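ADP-ribosylating toxin CARDS (Mycoplasma pneumoniae, PDB 4TLV) transfers ADP-ribose from NAD(+) to target proteins, acting as the main virulence factor of the bacterium and causing vacuolization of mammalian cells. Local coordinates at residues G471-D476 against S480-V485; F492-K497 against Q553-I558; E510-D515 against E522-Y527. All coordinates share one frame; numbering follows the deposited sequence.

Interaction 1. Residues G471-D476 against S480-V485; sequences GQIFYD and SKIFFV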
# COMPACT_ATOMS: atom_id res chain seq x y z
N GLY A 471 -6.92 3.01 13.35
CA GLY A 471 -6.51 4.38 13.11
C GLY A 471 -5.81 5.05 14.28
O GLY A 471 -5.84 6.29 14.40
N GLN A 472 -5.14 4.26 15.12
CA GLN A 472 -4.53 4.80 16.33
C GLN A 472 -3.04 4.52 16.51
O GLN A 472 -2.26 5.40 16.87
CB GLN A 472 -5.28 4.29 17.58
CG GLN A 472 -4.85 5.02 18.83
CD GLN A 472 -5.69 4.66 20.02
OE1 GLN A 472 -6.63 5.36 20.37
NE2 GLN A 472 -5.36 3.54 20.63
N ILE A 473 -2.64 3.28 16.25
CA ILE A 473 -1.26 2.88 16.46
C ILE A 473 -0.68 2.46 15.13
O ILE A 473 -1.23 1.59 14.45
CB ILE A 473 -1.15 1.72 17.49
CG1 ILE A 473 -1.93 2.09 18.76
CG2 ILE A 473 0.31 1.42 17.77
CD1 ILE A 473 -1.71 1.18 19.96
N PHE A 474 0.43 3.09 14.77
CA PHE A 474 1.00 2.99 13.44
C PHE A 474 2.47 2.65 13.46
O PHE A 474 3.17 2.87 14.45
CB PHE A 474 0.86 4.33 12.72
CG PHE A 474 -0.56 4.77 12.52
CD1 PHE A 474 -1.21 5.50 13.51
CD2 PHE A 474 -1.24 4.47 11.35
CE1 PHE A 474 -2.50 5.93 13.34
CE2 PHE A 474 -2.55 4.90 11.17
CZ PHE A 474 -3.18 5.64 12.18
N TYR A 475 2.94 2.11 12.34
CA TYR A 475 4.35 1.87 12.14
C TYR A 475 4.79 2.66 10.92
O TYR A 475 4.18 2.52 9.85
CB TYR A 475 4.56 0.38 11.92
CG TYR A 475 5.99 -0.10 11.79
CD1 TYR A 475 6.82 -0.22 12.89
CD2 TYR A 475 6.47 -0.53 10.57
CE1 TYR A 475 8.12 -0.71 12.77
CE2 TYR A 475 7.77 -1.03 10.44
CZ TYR A 475 8.59 -1.12 11.54
OH TYR A 475 9.87 -1.63 11.39
N ASP A 476 5.80 3.51 11.07
CA ASP A 476 6.29 4.31 9.95
C ASP A 476 7.33 3.52 9.18
O ASP A 476 8.43 3.31 9.68
CB ASP A 476 6.91 5.62 10.42
CG ASP A 476 7.58 6.37 9.28
OD1 ASP A 476 7.13 6.22 8.12
OD2 ASP A 476 8.58 7.07 9.54
N SER A 480 10.99 3.05 10.69
CA SER A 480 10.76 1.95 11.63
C SER A 480 10.32 2.39 13.03
O SER A 480 10.50 1.65 14.00
CB SER A 480 12.01 1.04 11.76
OG SER A 480 12.37 0.47 10.51
N LYS A 481 9.74 3.58 13.15
CA LYS A 481 9.22 4.03 14.44
C LYS A 481 7.76 3.57 14.63
O LYS A 481 7.04 3.30 13.65
CB LYS A 481 9.36 5.55 14.60
CG LYS A 481 10.80 6.06 14.53
CD LYS A 481 10.93 7.48 15.08
CE LYS A 481 10.22 8.48 14.18
NZ LYS A 481 10.93 8.54 12.87
N ILE A 482 7.35 3.43 15.88
CA ILE A 482 5.97 3.09 16.20
C ILE A 482 5.35 4.28 16.91
O ILE A 482 5.95 4.83 17.83
CB ILE A 482 5.90 1.85 17.11
CG1 ILE A 482 6.25 0.60 16.28
CG2 ILE A 482 4.51 1.68 17.72
CD1 ILE A 482 6.49 -0.65 17.10
N PHE A 483 4.15 4.69 16.48
CA PHE A 483 3.53 5.87 17.08
C PHE A 483 2.03 5.71 17.36
O PHE A 483 1.34 4.90 16.74
CB PHE A 483 3.85 7.15 16.29
CG PHE A 483 3.32 7.18 14.86
CD1 PHE A 483 4.09 6.73 13.80
CD2 PHE A 483 2.06 7.71 14.59
CE1 PHE A 483 3.60 6.79 12.47
CE2 PHE A 483 1.58 7.78 13.28
CZ PHE A 483 2.35 7.32 12.23
N PHE A 484 1.56 6.49 18.32
CA PHE A 484 0.20 6.46 18.83
C PHE A 484 -0.36 7.86 18.55
O PHE A 484 0.20 8.85 19.01
CB PHE A 484 0.27 6.21 20.35
CG PHE A 484 -1.05 6.06 21.04
CD1 PHE A 484 -1.97 7.10 21.08
CD2 PHE A 484 -1.34 4.89 21.75
CE1 PHE A 484 -3.19 6.96 21.76
CE2 PHE A 484 -2.54 4.74 22.44
CZ PHE A 484 -3.47 5.78 22.44
N VAL A 485 -1.44 7.94 17.79
CA VAL A 485 -2.03 9.23 17.47
C VAL A 485 -3.15 9.53 18.45
O VAL A 485 -4.21 8.92 18.39
CB VAL A 485 -2.57 9.29 16.02
CG1 VAL A 485 -3.22 10.65 15.74
CG2 VAL A 485 -1.46 9.00 15.01
O HOH W 1 -6.34 8.32 16.50
O HOH W 2 -6.51 8.16 19.82
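Y475 OH, facing S480 at the turn end of a beta hairpin, has several polar partners. It hydrogen-bonds to the W526 carbonyl and to R126 of the mART domain. S480 OG lies 3.4 Å from it, at best a weak bond, and has further partners in Y549 and R126. The ladder behind it is antiparallel. F474 and F483 form a hydrogen-bonded pair, F474 N to F483 O at 2.8 Å and F483 N to F474 O at 2.9 Å. V485 N closes the far end on Q472 O at 2.8 Å.

F474 sets its CB over one face of the F483 ring, 3.6 Å from the centroid. F483 CG sits between the backbone N and the carbonyl carbon (chi1 64°), and this turns the ring across to F474. The two rings are nearly parallel but slid apart, with little overlap. I482 CG1 meets the edge of the Y475 ring at CD1, 3.5 Å away. The Q472 amide stacks on the F484 ring, planes 19° apart, with NE2 3.4 Å from CZ. One water lies between V485 O and G471 O, a second between V485 O and Q472 OE1.

The hairpin lies in the D3 beta-trefoil sheet. Strand 441-443 flanks residues 473-476, and strand 490-495 flanks residues 481-485. F474 and V485 also touch V354 on strand 348-354 of D2.

Interaction 2. Residues F492-K497 against Q553-I558; sequences FFLHNK and QQLKVI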
# COMPACT_ATOMS: atom_id res chain seq x y z
N PHE A 492 2.62 10.38 19.76
CA PHE A 492 3.62 9.85 20.70
C PHE A 492 4.28 8.59 20.16
O PHE A 492 3.60 7.71 19.64
CB PHE A 492 2.96 9.53 22.04
CG PHE A 492 2.32 10.73 22.69
CD1 PHE A 492 1.06 11.15 22.29
CD2 PHE A 492 2.98 11.43 23.68
CE1 PHE A 492 0.46 12.25 22.89
CE2 PHE A 492 2.39 12.54 24.27
CZ PHE A 492 1.14 12.95 23.87
N PHE A 493 5.60 8.50 20.35
CA PHE A 493 6.43 7.42 19.78
C PHE A 493 6.96 6.45 20.83
O PHE A 493 7.37 6.86 21.93
CB PHE A 493 7.60 8.04 19.02
CG PHE A 493 7.18 8.85 17.82
CD1 PHE A 493 6.72 10.16 17.97
CD2 PHE A 493 7.21 8.29 16.55
CE1 PHE A 493 6.32 10.90 16.85
CE2 PHE A 493 6.81 9.02 15.44
CZ PHE A 493 6.37 10.33 15.59
N LEU A 494 6.98 5.18 20.48
CA LEU A 494 7.39 4.12 21.40
C LEU A 494 8.89 4.16 21.57
O LEU A 494 9.64 4.10 20.59
CB LEU A 494 6.94 2.75 20.86
CG LEU A 494 7.26 1.53 21.75
CD1 LEU A 494 6.56 1.67 23.10
CD2 LEU A 494 6.85 0.25 21.06
N HIS A 495 9.34 4.30 22.81
CA HIS A 495 10.76 4.51 23.09
C HIS A 495 11.34 3.46 24.05
O HIS A 495 10.80 3.22 25.13
CB HIS A 495 10.98 5.92 23.67
CG HIS A 495 12.42 6.24 23.94
ND1 HIS A 495 12.89 6.55 25.20
CD2 HIS A 495 13.49 6.31 23.12
CE1 HIS A 495 14.19 6.79 25.14
NE2 HIS A 495 14.58 6.65 23.89
N ASN A 496 12.45 2.85 23.65
CA ASN A 496 13.13 1.87 24.49
C ASN A 496 14.04 2.60 25.47
O ASN A 496 14.67 3.57 25.09
CB ASN A 496 13.97 0.93 23.63
CG ASN A 496 14.96 0.10 24.45
OD1 ASN A 496 14.44 -0.87 25.17
ND2 ASN A 496 16.17 0.34 24.44
N LYS A 497 14.11 2.15 26.72
CA LYS A 497 15.02 2.78 27.70
C LYS A 497 16.13 1.82 28.12
O LYS A 497 17.19 2.24 28.60
CB LYS A 497 14.24 3.22 28.94
CG LYS A 497 13.20 4.29 28.67
CD LYS A 497 12.25 4.47 29.85
CE LYS A 497 12.98 5.00 31.07
NZ LYS A 497 12.01 5.58 32.06
N GLN A 553 16.33 -5.51 22.27
CA GLN A 553 15.47 -5.52 23.45
C GLN A 553 14.07 -5.87 23.01
O GLN A 553 13.58 -5.33 22.01
CB GLN A 553 15.45 -4.14 24.11
CG GLN A 553 16.83 -3.63 24.54
CD GLN A 553 17.55 -2.81 23.48
OE1 GLN A 553 17.30 -2.93 22.27
NE2 GLN A 553 18.46 -1.95 23.93
N GLN A 554 13.42 -6.76 23.77
CA GLN A 554 12.13 -7.31 23.37
C GLN A 554 10.94 -6.70 24.11
O GLN A 554 10.90 -6.65 25.35
CB GLN A 554 12.10 -8.84 23.52
CG GLN A 554 10.84 -9.44 22.91
CD GLN A 554 10.82 -10.97 22.97
OE1 GLN A 554 11.79 -11.61 23.37
NE2 GLN A 554 9.70 -11.56 22.55
N LEU A 555 9.96 -6.26 23.33
CA LEU A 555 8.73 -5.70 23.88
C LEU A 555 7.87 -6.80 24.49
O LEU A 555 7.58 -7.80 23.84
CB LEU A 555 7.93 -4.99 22.78
CG LEU A 555 6.78 -4.09 23.23
CD1 LEU A 555 7.35 -2.91 24.05
CD2 LEU A 555 5.98 -3.59 22.05
N LYS A 556 7.45 -6.60 25.75
CA LYS A 556 6.52 -7.51 26.39
C LYS A 556 5.55 -6.76 27.30
O LYS A 556 5.71 -5.56 27.53
CB LYS A 556 7.27 -8.58 27.21
CG LYS A 556 8.24 -9.41 26.41
CD LYS A 556 8.69 -10.64 27.21
CE LYS A 556 9.96 -11.25 26.64
NZ LYS A 556 10.44 -12.37 27.50
N VAL A 557 4.55 -7.48 27.81
CA VAL A 557 3.56 -6.90 28.72
C VAL A 557 3.37 -7.79 29.96
O VAL A 557 3.30 -9.02 29.85
CB VAL A 557 2.18 -6.75 28.06
CG1 VAL A 557 1.26 -5.98 28.96
CG2 VAL A 557 2.30 -6.04 26.74
N ILE A 558 3.28 -7.17 31.13
CA ILE A 558 3.03 -7.92 32.36
C ILE A 558 1.59 -8.39 32.42
O ILE A 558 0.67 -7.62 32.15
CB ILE A 558 3.39 -7.08 33.62
CG1 ILE A 558 4.87 -6.71 33.58
CG2 ILE A 558 3.05 -7.87 34.89
CD1 ILE A 558 5.31 -5.72 34.66
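L494 and L555 reach toward each other and meet tip to tip, CD2 to CD2 at 4.1 Å. This is a purely apolar touch. Each leucine holds CG anti to its own backbone N (chi1 -179° in L494), and one methyl of each makes the contact.

The second pair is polar. The side chains of N496 and Q553 cross at about a right angle, and their amide planes are 54° apart. N496 ND2 lies 3.3 Å from Q553 NE2. Both are donors, so no hydrogen bond joins them. N496 OD1 rests against the aliphatic part of Q553, 3.6 Å from CB and 3.7 Å from CG. The Q553 chain is bent at chi2 (91°), and its amide lies across that of N496.

The segments sit on strands 490-495 and 554-558 of the D3 beta-trefoil domain. These strands are not neighbours. Strands 506-512 and 567-570 come between them in the sheet, which bends enough to let L494 and L555 meet across the interior. No backbone bond joins the two segments, and they bury only 156 Å² between them.

The next shell accounts in part for the close amide nitrogens: N496 ND2 and Q553 NE2 both donate to the carbonyl of L498, a shared acceptor, which is consistent with the close approach of the two nitrogens. N496 ND2 also bonds N523 OD1, and N496 OD1 pairs with S569 OG. The other end of the Q553 amide is fixed too, its OE1 taking the backbone N of D551, and both N496 and Q553 pack on C548 of strand 543-548.

Interaction 3. Residues E510-D515 against E522-Y527; sequences EWLKHD and ENFKWY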
# COMPACT_ATOMS: atom_id res chain seq x y z
N GLU A 510 8.32 3.78 27.07
CA GLU A 510 7.53 4.98 27.28
C GLU A 510 7.11 5.54 25.93
O GLU A 510 7.67 5.17 24.90
CB GLU A 510 8.35 6.03 28.02
CG GLU A 510 9.64 6.39 27.29
CD GLU A 510 10.63 7.19 28.14
OE1 GLU A 510 10.20 7.80 29.14
OE2 GLU A 510 11.83 7.22 27.79
N TRP A 511 6.12 6.43 25.95
CA TRP A 511 5.61 7.05 24.73
C TRP A 511 5.90 8.54 24.76
O TRP A 511 5.40 9.25 25.63
CB TRP A 511 4.11 6.85 24.65
CG TRP A 511 3.67 5.42 24.49
CD1 TRP A 511 3.34 4.53 25.48
CD2 TRP A 511 3.46 4.74 23.25
NE1 TRP A 511 2.96 3.33 24.93
CE2 TRP A 511 3.02 3.44 23.56
CE3 TRP A 511 3.60 5.11 21.91
CZ2 TRP A 511 2.71 2.50 22.58
CZ3 TRP A 511 3.31 4.17 20.93
CH2 TRP A 511 2.87 2.89 21.27
N LEU A 512 6.69 9.03 23.81
CA LEU A 512 7.19 10.40 23.84
C LEU A 512 6.91 11.15 22.55
O LEU A 512 7.05 10.58 21.47
CB LEU A 512 8.70 10.40 24.03
CG LEU A 512 9.26 9.65 25.24
CD1 LEU A 512 10.76 9.53 25.13
CD2 LEU A 512 8.85 10.34 26.54
N LYS A 513 6.59 12.44 22.64
CA LYS A 513 6.53 13.26 21.43
C LYS A 513 7.92 13.32 20.82
O LYS A 513 8.92 13.30 21.53
CB LYS A 513 6.01 14.67 21.74
CG LYS A 513 4.57 14.67 22.18
CD LYS A 513 4.01 16.08 22.23
CE LYS A 513 2.55 16.07 22.64
NZ LYS A 513 1.96 17.43 22.61
N HIS A 514 7.99 13.36 19.50
CA HIS A 514 9.26 13.19 18.83
C HIS A 514 9.11 13.60 17.37
O HIS A 514 8.00 13.61 16.86
CB HIS A 514 9.68 11.72 18.95
CG HIS A 514 11.09 11.44 18.51
ND1 HIS A 514 12.18 11.80 19.26
CD2 HIS A 514 11.57 10.81 17.42
CE1 HIS A 514 13.29 11.43 18.64
NE2 HIS A 514 12.94 10.82 17.52
N ASP A 515 10.21 13.97 16.72
CA ASP A 515 10.21 14.33 15.30
C ASP A 515 9.94 13.10 14.40
O ASP A 515 10.73 12.15 14.36
CB ASP A 515 11.56 14.98 14.95
CG ASP A 515 11.63 15.47 13.51
OD1 ASP A 515 10.70 15.19 12.70
OD2 ASP A 515 12.63 16.14 13.18
N GLU A 522 18.24 4.57 17.34
CA GLU A 522 17.69 3.22 17.27
C GLU A 522 16.78 2.84 18.44
O GLU A 522 16.06 1.86 18.35
CB GLU A 522 18.80 2.19 17.07
CG GLU A 522 19.54 2.39 15.77
CD GLU A 522 20.50 1.26 15.48
OE1 GLU A 522 20.55 0.31 16.27
OE2 GLU A 522 21.20 1.34 14.45
N ASN A 523 16.81 3.62 19.52
CA ASN A 523 15.88 3.39 20.62
C ASN A 523 14.43 3.72 20.28
O ASN A 523 13.53 3.40 21.04
CB ASN A 523 16.30 4.15 21.87
CG ASN A 523 17.58 3.63 22.45
OD1 ASN A 523 17.68 2.45 22.80
ND2 ASN A 523 18.59 4.49 22.55
N PHE A 524 14.21 4.34 19.13
CA PHE A 524 12.85 4.58 18.66
C PHE A 524 12.50 3.65 17.50
O PHE A 524 11.40 3.75 16.94
CB PHE A 524 12.67 6.03 18.18
CG PHE A 524 12.57 7.06 19.29
CD1 PHE A 524 11.35 7.31 19.90
CD2 PHE A 524 13.67 7.80 19.67
CE1 PHE A 524 11.24 8.26 20.91
CE2 PHE A 524 13.58 8.76 20.68
CZ PHE A 524 12.36 8.99 21.29
N LYS A 525 13.44 2.79 17.12
CA LYS A 525 13.24 1.86 15.99
C LYS A 525 12.90 0.43 16.42
O LYS A 525 13.58 -0.15 17.27
CB LYS A 525 14.47 1.86 15.07
CG LYS A 525 14.79 3.25 14.52
CD LYS A 525 15.78 3.18 13.39
CE LYS A 525 15.93 4.56 12.74
NZ LYS A 525 16.98 4.51 11.71
N TRP A 526 11.86 -0.14 15.79
CA TRP A 526 11.36 -1.46 16.15
C TRP A 526 11.14 -2.32 14.90
O TRP A 526 10.94 -1.80 13.81
CB TRP A 526 10.05 -1.34 16.92
CG TRP A 526 10.17 -0.48 18.12
CD1 TRP A 526 10.07 0.88 18.17
CD2 TRP A 526 10.44 -0.92 19.45
NE1 TRP A 526 10.27 1.32 19.46
CE2 TRP A 526 10.49 0.23 20.27
CE3 TRP A 526 10.65 -2.18 20.04
CZ2 TRP A 526 10.73 0.17 21.64
CZ3 TRP A 526 10.89 -2.24 21.41
CH2 TRP A 526 10.93 -1.08 22.19
N TYR A 527 11.17 -3.64 15.08
CA TYR A 527 10.83 -4.55 13.99
C TYR A 527 10.05 -5.75 14.50
O TYR A 527 10.07 -6.05 15.70
CB TYR A 527 12.09 -5.00 13.24
CG TYR A 527 13.04 -5.83 14.07
CD1 TYR A 527 13.94 -5.23 14.95
CD2 TYR A 527 13.03 -7.22 13.99
CE1 TYR A 527 14.81 -6.00 15.73
CE2 TYR A 527 13.89 -8.00 14.76
CZ TYR A 527 14.77 -7.38 15.62
OH TYR A 527 15.63 -8.16 16.38
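In the D3 domain, a connection of 13 residues runs from strand 506-512 to strand 526-529, and a ring stack joins residues near its two ends. H514 lies just past the first strand. F524 belongs to a short 3-10 segment, 522-524, just before the second. The two side chains come from opposite directions and lay their rings face to face, centroids 3.8 Å apart and planes tilted by 21°.

The overlap is offset. H514 CE1 lies 3.4 Å from F524 CE2, and ND1 lies 3.5 Å from CZ. H514 keeps CG anti to its backbone N (chi1 -170°), which sends the imidazole out toward F524. L512 adds an apolar touch. Its side chain crosses that of F524 at about a right angle, with CD1 4.2 Å from CZ.

This connection joins sheet members that follow each other in the chain but do not lie side by side. In the beta-trefoil sheet, strand 526-529 is an outermost one, while strand 506-512 pairs with 490-495 and 567-570. The stack therefore bridges parts that no direct strand pairing joins.

H514 NE2 is hydrogen-bonded to E518 OE1, from the same connection, which limits rotation of the imidazole. The nearby carboxylate would probably favour a protonated histidine. H514 also touches a crystal neighbour. F524 is buried; the H495 ring meets it at an inclined angle, and K481 packs against both F524 and H514. The 3-10 turn that presents F524 is closed by K525 N bonding to E522 O at 3.0 Å, and the K525 ammonium forms a salt bridge with D519.

Overall arrangement
Interaction 1 comes first along the chain. It closes a tight hairpin turn between residues 471-476 and 480-485. The chain then enters strand 490-495, where interaction 2 opens, and its backbone bonds to strand 481-485 through I482 and F484. Interaction 2 closes only at 553-558, after a loop of 55 residues. Interaction 3, 510-515 with 522-527, falls wholly within that loop, while interaction 1 precedes both; none of the three cross. F493 and H495 pair with L512 and E510, tying interaction 2 to interaction 3. S480 O receives W526 N, so the hairpin also meets interaction 3. All three belong to the D3 beta-trefoil.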